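Local coordinates for TRAP dicarboxylate ABC transporter, substrate-binding protein (Roseobacter denitrificans, PDB 4OVQ) that binds beta-D-glucuronate in the periplasm, probably as the solute-binding component that delivers it to a TRAP-type membrane transporter, at residues Gly90-Leu104 with Val166-Ile178. Residues are numbered along the deposited sequence; the frame is centred on the assembly and turned at random.
Sequences GPIGPLVPAANVVSL and VRVMNNELFTGMI. With BDP (beta-D-glucopyranuronic acid), chain C.
Asn-171 reaches from the turn ahead of helix 172-180 into segment 90-104, and both hydrogens of its amide are spent there. ND2 donates to Asn-100 OD1 at 2.8 Å, the two amides nearly coplanar (19°) and the bond almost straight. The second hydrogen goes to Gly-90 O, 3.0 Å from ND2, a carbonyl that also takes Gly-93 N. CG stands anti to the backbone N (chi1 -176°), which carries the amide toward segment 90-104. As N-cap residue, Asn-171 accepts from Leu-173 N at OD1, the donor above the carbonyl plane, and a water bridges OD1 to Asn-100 ND2. Cut back to alanine, this position would probably leave Asn-100 OD1 and Gly-90 O without their shared donor and the helix start without its cap.

Pro-94 lies over one face of the Asn-171 amide, CD 3.6 Å from ND2. Leu-173 pushes both methyls at the Asn-100 amide, and CD2 also meets Leu-104 CD2. Phe-174 turns its ring edge to segment 90-104: CZ sits 3.4 Å from Ser-103 OG, while Asn-171 CG lies over one ring face near the rim, putting Phe-174 across the amide from Pro-94.

Toward the sugar, Pro-91 CD rests on the selenium of Met-169, a selenomethionine, whose CG is 3.4 Å from BDP O6A. Arg-167 holds the carboxylate end-on through both terminal nitrogens, NH1 to O6B and NH2 to O6A, the bidentate arginine-carboxylate pairing characteristic of the TRAP solute-binding protein pocket.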
ATOM      1  N   GLY A  90      -0.121  -4.520   0.847  1.00  7.64           N
ATOM      2  CA  GLY A  90       0.124  -4.945   2.220  1.00  7.86           C
ATOM      3  C   GLY A  90      -0.896  -5.920   2.767  1.00  7.11           C
ATOM      4  O   GLY A  90      -0.579  -7.031   3.168  1.00  8.02           O
ATOM      5  N   PRO A  91      -2.161  -5.526   2.781  1.00  6.97           N
ATOM      6  CA  PRO A  91      -3.231  -6.420   3.267  1.00  6.28           C
ATOM      7  C   PRO A  91      -3.606  -7.552   2.304  1.00  6.25           C
ATOM      8  O   PRO A  91      -4.325  -8.473   2.704  1.00 10.82           O
ATOM      9  CB  PRO A  91      -4.403  -5.459   3.503  1.00 10.16           C
ATOM     10  CG  PRO A  91      -3.788  -4.076   3.499  1.00 17.94           C
ATOM     11  CD  PRO A  91      -2.647  -4.161   2.561  1.00  8.56           C
ATOM     12  N   ILE A  92      -3.113  -7.491   1.065  1.00  7.48           N
ATOM     13  CA  ILE A  92      -3.250  -8.628   0.133  1.00  9.34           C
ATOM     14  C   ILE A  92      -2.264  -9.766   0.437  1.00  6.82           C
ATOM     15  O   ILE A  92      -2.546 -10.956   0.153  1.00 12.32           O
ATOM     16  CB  ILE A  92      -3.116  -8.182  -1.337  1.00 11.00           C
ATOM     17  CG1 ILE A  92      -4.266  -7.217  -1.687  1.00 10.92           C
ATOM     18  CG2 ILE A  92      -3.063  -9.395  -2.274  1.00  9.26           C
ATOM     19  CD1 ILE A  92      -4.222  -6.696  -3.044  1.00 13.05           C
ATOM     20  N   GLY A  93      -1.161  -9.446   1.095  1.00 11.26           N
ATOM     21  CA  GLY A  93      -0.100 -10.425   1.293  1.00 10.96           C
ATOM     22  C   GLY A  93      -0.538 -11.668   2.032  1.00 12.58           C
ATOM     23  O   GLY A  93      -0.128 -12.761   1.654  1.00 13.87           O
ATOM     24  N   PRO A  94      -1.351 -11.509   3.077  1.00 14.42           N
ATOM     25  CA  PRO A  94      -1.731 -12.730   3.815  1.00 16.71           C
ATOM     26  C   PRO A  94      -2.572 -13.687   2.959  1.00 17.00           C
ATOM     27  O   PRO A  94      -2.558 -14.888   3.234  1.00 19.83           O
ATOM     28  CB  PRO A  94      -2.533 -12.184   4.984  1.00 15.53           C
ATOM     29  CG  PRO A  94      -1.902 -10.777   5.238  1.00 11.49           C
ATOM     30  CD  PRO A  94      -1.699 -10.273   3.815  1.00 11.41           C
ATOM     31  N   LEU A  95      -3.237 -13.183   1.920  1.00 14.28           N
ATOM     32  CA  LEU A  95      -4.055 -14.004   1.025  1.00 17.02           C
ATOM     33  C   LEU A  95      -3.240 -14.626  -0.128  1.00 20.45           C
ATOM     34  O   LEU A  95      -3.581 -15.712  -0.626  1.00 20.91           O
ATOM     35  CB  LEU A  95      -5.177 -13.146   0.438  1.00 14.93           C
ATOM     36  CG  LEU A  95      -5.981 -13.740  -0.727  1.00 20.08           C
ATOM     37  CD1 LEU A  95      -6.838 -14.882  -0.238  1.00 24.78           C
ATOM     38  CD2 LEU A  95      -6.854 -12.696  -1.427  1.00 24.33           C
ATOM     39  N   VAL A  96      -2.185 -13.930  -0.557  1.00 12.86           N
ATOM     40  CA  VAL A  96      -1.445 -14.251  -1.772  1.00 15.63           C
ATOM     41  C   VAL A  96       0.063 -14.242  -1.533  1.00 16.44           C
ATOM     42  O   VAL A  96       0.686 -13.192  -1.500  1.00 13.30           O
ATOM     43  CB  VAL A  96      -1.733 -13.211  -2.904  1.00 17.23           C
ATOM     44  CG1 VAL A  96      -1.145 -13.663  -4.224  1.00 14.56           C
ATOM     45  CG2 VAL A  96      -3.221 -12.961  -3.078  1.00 13.75           C
ATOM     46  N   PRO A  97       0.681 -15.423  -1.361  1.00 15.00           N
ATOM     47  CA  PRO A  97       2.095 -15.517  -1.029  1.00 18.23           C
ATOM     48  C   PRO A  97       3.005 -14.685  -1.909  1.00 13.12           C
ATOM     49  O   PRO A  97       3.921 -14.080  -1.389  1.00 16.85           O
ATOM     50  CB  PRO A  97       2.399 -17.011  -1.234  1.00 19.45           C
ATOM     51  CG  PRO A  97       1.114 -17.678  -0.956  1.00 19.60           C
ATOM     52  CD  PRO A  97       0.041 -16.743  -1.463  1.00 23.30           C
ATOM     53  N   ALA A  98       2.774 -14.674  -3.222  1.00 13.87           N
ATOM     54  CA  ALA A  98       3.683 -13.977  -4.135  1.00 16.38           C
ATOM     55  C   ALA A  98       3.542 -12.481  -3.907  1.00 14.05           C
ATOM     56  O   ALA A  98       4.531 -11.757  -3.931  1.00 18.10           O
ATOM     57  CB  ALA A  98       3.434 -14.359  -5.594  1.00 19.51           C
ATOM     58  N   ALA A  99       2.311 -12.018  -3.658  1.00 17.64           N
ATOM     59  CA  ALA A  99       2.094 -10.591  -3.430  1.00 16.86           C
ATOM     60  C   ALA A  99       2.740 -10.171  -2.139  1.00 15.56           C
ATOM     61  O   ALA A  99       3.163  -9.029  -1.972  1.00 14.58           O
ATOM     62  CB  ALA A  99       0.616 -10.265  -3.394  1.00 14.99           C
ATOM     63  N   ASN A 100       2.834 -11.112  -1.213  1.00 13.73           N
ATOM     64  CA  ASN A 100       3.435 -10.856   0.071  1.00 13.98           C
ATOM     65  C   ASN A 100       4.908 -10.430  -0.021  1.00 16.63           C
ATOM     66  O   ASN A 100       5.421  -9.793   0.879  1.00 16.68           O
ATOM     67  CB  ASN A 100       3.271 -12.096   0.952  1.00 17.71           C
ATOM     68  CG  ASN A 100       3.100 -11.764   2.417  1.00 17.82           C
ATOM     69  OD1 ASN A 100       2.686 -10.670   2.792  1.00 11.58           O
ATOM     70  ND2 ASN A 100       3.380 -12.742   3.269  1.00 19.70           N
ATOM     71  N   VAL A 101       5.580 -10.735  -1.131  1.00 18.59           N
ATOM     72  CA  VAL A 101       6.970 -10.342  -1.287  1.00 18.19           C
ATOM     73  C   VAL A 101       7.200  -8.810  -1.220  1.00 16.84           C
ATOM     74  O   VAL A 101       8.238  -8.359  -0.761  1.00 19.02           O
ATOM     75  CB  VAL A 101       7.603 -10.948  -2.566  1.00 23.79           C
ATOM     76  CG1 VAL A 101       7.250 -10.147  -3.793  1.00 20.71           C
ATOM     77  CG2 VAL A 101       9.105 -11.030  -2.411  1.00 31.07           C
ATOM     78  N   VAL A 102       6.205  -8.002  -1.604  1.00 14.86           N
ATOM     79  CA  VAL A 102       6.410  -6.553  -1.642  1.00 17.16           C
ATOM     80  C   VAL A 102       6.263  -5.940  -0.249  1.00 16.26           C
ATOM     81  O   VAL A 102       6.576  -4.761  -0.050  1.00 19.79           O
ATOM     82  CB  VAL A 102       5.479  -5.840  -2.678  1.00 15.12           C
ATOM     83  CG1 VAL A 102       5.647  -6.455  -4.051  1.00 15.53           C
ATOM     84  CG2 VAL A 102       4.051  -5.885  -2.262  1.00 15.05           C
ATOM     85  N   SER A 103       5.817  -6.761   0.705  1.00 14.77           N
ATOM     86  CA  SER A 103       5.651  -6.374   2.086  1.00 15.40           C
ATOM     87  C   SER A 103       6.921  -6.679   2.925  1.00 15.08           C
ATOM     88  O   SER A 103       6.974  -6.386   4.111  1.00 16.76           O
ATOM     89  CB  SER A 103       4.409  -7.058   2.641  1.00 14.81           C
ATOM     90  OG  SER A 103       3.228  -6.455   2.085  1.00 17.01           O
ATOM     91  N   LEU A 104       7.944  -7.236   2.296  1.00 15.47           N
ATOM     92  CA  LEU A 104       9.234  -7.407   2.990  1.00 15.04           C
ATOM     93  C   LEU A 104       9.942  -6.066   3.176  1.00 14.64           C
ATOM     94  O   LEU A 104      10.145  -5.310   2.230  1.00 18.16           O
ATOM     95  CB  LEU A 104      10.135  -8.387   2.230  1.00 14.81           C
ATOM     96  CG  LEU A 104       9.687  -9.843   2.377  1.00 16.66           C
ATOM     97  CD1 LEU A 104      10.310 -10.703   1.271  1.00 17.87           C
ATOM     98  CD2 LEU A 104      10.009 -10.407   3.771  1.00 20.73           C
ATOM     99  N   VAL A 166       3.602   0.420  18.178  1.00  9.58           N
ATOM    100  CA  VAL A 166       3.489   0.934  16.807  1.00  8.98           C
ATOM    101  C   VAL A 166       2.386   0.203  16.039  1.00  8.41           C
ATOM    102  O   VAL A 166       2.368  -1.014  15.929  1.00 10.52           O
ATOM    103  CB  VAL A 166       4.811   0.803  16.032  1.00  9.41           C
ATOM    104  CG1 VAL A 166       4.675   1.492  14.670  1.00  9.20           C
ATOM    105  CG2 VAL A 166       6.005   1.354  16.860  1.00 10.32           C
ATOM    106  N   ARG A 167       1.426   0.974  15.540  1.00  8.90           N
ATOM    107  CA  ARG A 167       0.377   0.421  14.709  1.00  7.53           C
ATOM    108  C   ARG A 167       0.953   0.037  13.359  1.00  8.61           C
ATOM    109  O   ARG A 167       1.764   0.768  12.766  1.00  9.22           O
ATOM    110  CB  ARG A 167      -0.744   1.434  14.503  1.00  9.31           C
ATOM    111  CG  ARG A 167      -1.917   0.931  13.605  1.00  8.37           C
ATOM    112  CD  ARG A 167      -1.658   1.226  12.137  1.00  6.94           C
ATOM    113  NE  ARG A 167      -2.689   0.708  11.242  1.00  6.41           N
ATOM    114  CZ  ARG A 167      -2.689   0.917   9.933  1.00  6.73           C
ATOM    115  NH1 ARG A 167      -1.722   1.649   9.398  1.00  8.52           N
ATOM    116  NH2 ARG A 167      -3.663   0.410   9.184  1.00  9.21           N
ATOM    117  N   VAL A 168       0.480  -1.116  12.898  1.00  8.59           N
ATOM    118  CA  VAL A 168       0.775  -1.599  11.557  1.00  8.21           C
ATOM    119  C   VAL A 168      -0.468  -2.114  10.881  1.00  8.58           C
ATOM    120  O   VAL A 168      -1.503  -2.317  11.517  1.00  8.23           O
ATOM    121  CB  VAL A 168       1.826  -2.749  11.565  1.00  9.77           C
ATOM    122  CG1 VAL A 168       3.195  -2.206  11.966  1.00 11.38           C
ATOM    123  CG2 VAL A 168       1.418  -3.863  12.513  1.00 11.02           C
HETATM  124  N   MSE A 169      -0.377  -2.309   9.567  1.00  9.07           N
HETATM  125  CA  MSE A 169      -1.448  -2.987   8.831  1.00  6.64           C
HETATM  126  C   MSE A 169      -1.541  -4.444   9.205  1.00  7.88           C
HETATM  127  O   MSE A 169      -0.641  -4.965   9.852  1.00  9.57           O
HETATM  128  CB  MSE A 169      -1.209  -2.865   7.334  1.00  6.66           C
HETATM  129  CG  MSE A 169      -1.295  -1.421   6.795  1.00  6.54           C
HETATM  130 SE   MSE A 169      -1.211  -1.231   4.871  1.00 13.22          SE
HETATM  131  CE  MSE A 169       0.710  -1.588   4.606  1.00  7.21           C
ATOM    132  N   ASN A 170      -2.644  -5.071   8.777  1.00  8.51           N
ATOM    133  CA  ASN A 170      -2.924  -6.464   9.097  1.00 14.05           C
ATOM    134  C   ASN A 170      -2.135  -7.485   8.244  1.00 11.99           C
ATOM    135  O   ASN A 170      -2.659  -8.046   7.296  1.00 15.86           O
ATOM    136  CB  ASN A 170      -4.430  -6.681   8.954  1.00 14.05           C
ATOM    137  CG  ASN A 170      -5.231  -5.817   9.907  1.00 15.45           C
ATOM    138  OD1 ASN A 170      -5.360  -6.129  11.094  1.00 19.23           O
ATOM    139  ND2 ASN A 170      -5.769  -4.722   9.405  1.00 13.05           N
ATOM    140  N   ASN A 171      -0.874  -7.684   8.605  1.00 11.22           N
ATOM    141  CA  ASN A 171       0.026  -8.616   7.926  1.00 11.79           C
ATOM    142  C   ASN A 171       1.126  -8.984   8.905  1.00 15.04           C
ATOM    143  O   ASN A 171       1.803  -8.108   9.450  1.00 10.90           O
ATOM    144  CB  ASN A 171       0.572  -7.980   6.620  1.00 10.83           C
ATOM    145  CG  ASN A 171       1.447  -8.944   5.795  1.00  9.94           C
ATOM    146  OD1 ASN A 171       2.058  -9.873   6.336  1.00 12.10           O
ATOM    147  ND2 ASN A 171       1.495  -8.725   4.487  1.00 12.49           N
ATOM    148  N   GLU A 172       1.294 -10.279   9.183  1.00 17.48           N
ATOM    149  CA  GLU A 172       2.261 -10.695  10.197  1.00 15.97           C
ATOM    150  C   GLU A 172       3.709 -10.332   9.852  1.00 15.66           C
ATOM    151  O   GLU A 172       4.579 -10.300  10.732  1.00 18.98           O
ATOM    152  CB  GLU A 172       2.137 -12.199  10.488  1.00 21.65           C
ATOM    153  CG  GLU A 172       1.076 -12.520  11.541  1.00 35.02           C
ATOM    154  CD  GLU A 172       1.554 -12.284  12.983  1.00 36.20           C
ATOM    155  OE1 GLU A 172       2.604 -12.842  13.382  1.00 38.66           O
ATOM    156  OE2 GLU A 172       0.861 -11.541  13.718  1.00 43.84           O
ATOM    157  N   LEU A 173       4.004 -10.059   8.590  1.00 13.00           N
ATOM    158  CA  LEU A 173       5.320  -9.525   8.255  1.00 15.68           C
ATOM    159  C   LEU A 173       5.597  -8.209   8.986  1.00 13.20           C
ATOM    160  O   LEU A 173       6.723  -7.917   9.358  1.00 16.08           O
ATOM    161  CB  LEU A 173       5.482  -9.296   6.761  1.00 19.94           C
ATOM    162  CG  LEU A 173       6.118 -10.417   5.961  1.00 27.41           C
ATOM    163  CD1 LEU A 173       5.415 -11.739   6.259  1.00 30.40           C
ATOM    164  CD2 LEU A 173       6.059 -10.061   4.471  1.00 19.31           C
ATOM    165  N   PHE A 174       4.556  -7.396   9.153  1.00 11.75           N
ATOM    166  CA  PHE A 174       4.726  -6.081   9.766  1.00 12.13           C
ATOM    167  C   PHE A 174       4.792  -6.184  11.293  1.00 10.40           C
ATOM    168  O   PHE A 174       5.502  -5.407  11.951  1.00 11.35           O
ATOM    169  CB  PHE A 174       3.590  -5.143   9.362  1.00 12.42           C
ATOM    170  CG  PHE A 174       3.360  -5.057   7.879  1.00  9.28           C
ATOM    171  CD1 PHE A 174       4.422  -5.139   6.972  1.00  9.02           C
ATOM    172  CD2 PHE A 174       2.087  -4.909   7.392  1.00  9.45           C
ATOM    173  CE1 PHE A 174       4.196  -5.061   5.625  1.00 11.93           C
ATOM    174  CE2 PHE A 174       1.861  -4.841   6.028  1.00  9.02           C
ATOM    175  CZ  PHE A 174       2.903  -4.943   5.150  1.00 11.75           C
ATOM    176  N   THR A 175       4.074  -7.149  11.853  1.00 13.60           N
ATOM    177  CA  THR A 175       4.182  -7.394  13.289  1.00 16.65           C
ATOM    178  C   THR A 175       5.607  -7.858  13.577  1.00 13.60           C
ATOM    179  O   THR A 175       6.247  -7.404  14.532  1.00 15.43           O
ATOM    180  CB  THR A 175       3.157  -8.426  13.814  1.00 22.26           C
ATOM    181  OG1 THR A 175       3.271  -9.641  13.078  1.00 32.49           O
ATOM    182  CG2 THR A 175       1.766  -7.921  13.689  1.00 16.60           C
ATOM    183  N   GLY A 176       6.114  -8.753  12.740  1.00 12.89           N
ATOM    184  CA  GLY A 176       7.513  -9.136  12.853  1.00 13.88           C
ATOM    185  C   GLY A 176       8.537  -8.015  12.760  1.00 15.83           C
ATOM    186  O   GLY A 176       9.473  -7.921  13.553  1.00 18.65           O
HETATM  187  N   MSE A 177       8.383  -7.168  11.756  1.00 11.93           N
HETATM  188  CA  MSE A 177       9.252  -6.029  11.572  1.00 11.77           C
HETATM  189  C   MSE A 177       9.331  -5.234  12.871  1.00 11.78           C
HETATM  190  O   MSE A 177      10.404  -4.869  13.290  1.00 13.27           O
HETATM  191  CB  MSE A 177       8.730  -5.135  10.421  1.00 13.11           C
HETATM  192  CG  MSE A 177       9.426  -3.796  10.270  1.00 11.48           C
HETATM  193 SE   MSE A 177       8.609  -2.667   8.946  1.00 24.35          SE
HETATM  194  CE  MSE A 177       7.094  -2.128   9.932  1.00 10.07           C
ATOM    195  N   ILE A 178       8.191  -4.940  13.489  1.00 12.29           N
ATOM    196  CA  ILE A 178       8.204  -4.113  14.694  1.00 12.55           C
ATOM    197  C   ILE A 178       8.857  -4.857  15.853  1.00 14.49           C
ATOM    198  O   ILE A 178       9.683  -4.288  16.564  1.00 16.81           O
ATOM    199  CB  ILE A 178       6.800  -3.618  15.085  1.00 11.34           C
ATOM    200  CG1 ILE A 178       6.178  -2.794  13.936  1.00 14.95           C
ATOM    201  CG2 ILE A 178       6.847  -2.819  16.400  1.00 12.94           C
ATOM    202  CD1 ILE A 178       6.848  -1.434  13.679  1.00 13.42           C
TER
HETATM  203  C1  BDP C 402      -1.806   3.760   2.941  1.00  7.53           C
HETATM  204  C2  BDP C 402      -2.466   2.937   1.865  1.00  6.68           C
HETATM  205  C3  BDP C 402      -3.797   2.570   2.358  1.00  5.36           C
HETATM  206  C4  BDP C 402      -3.684   1.791   3.625  1.00  6.15           C
HETATM  207  C5  BDP C 402      -2.938   2.590   4.668  1.00  7.19           C
HETATM  208  C6  BDP C 402      -2.739   1.824   5.986  1.00  6.28           C
HETATM  209  O2  BDP C 402      -2.606   3.837   0.713  1.00  7.35           O
HETATM  210  O3  BDP C 402      -4.330   1.637   1.346  1.00  6.19           O
HETATM  211  O4  BDP C 402      -5.042   1.437   4.124  1.00  6.66           O
HETATM  212  O5  BDP C 402      -1.665   2.998   4.188  1.00  6.88           O
HETATM  213  O6A BDP C 402      -3.650   1.038   6.383  1.00  8.44           O
HETATM  214  O1  BDP C 402      -0.509   4.160   2.606  1.00  7.09           O
HETATM  215  O6B BDP C 402      -1.726   2.176   6.639  1.00  7.81           O
HETATM  216  O   HOH W   1       2.282 -12.530   6.068  1.00 19.18           O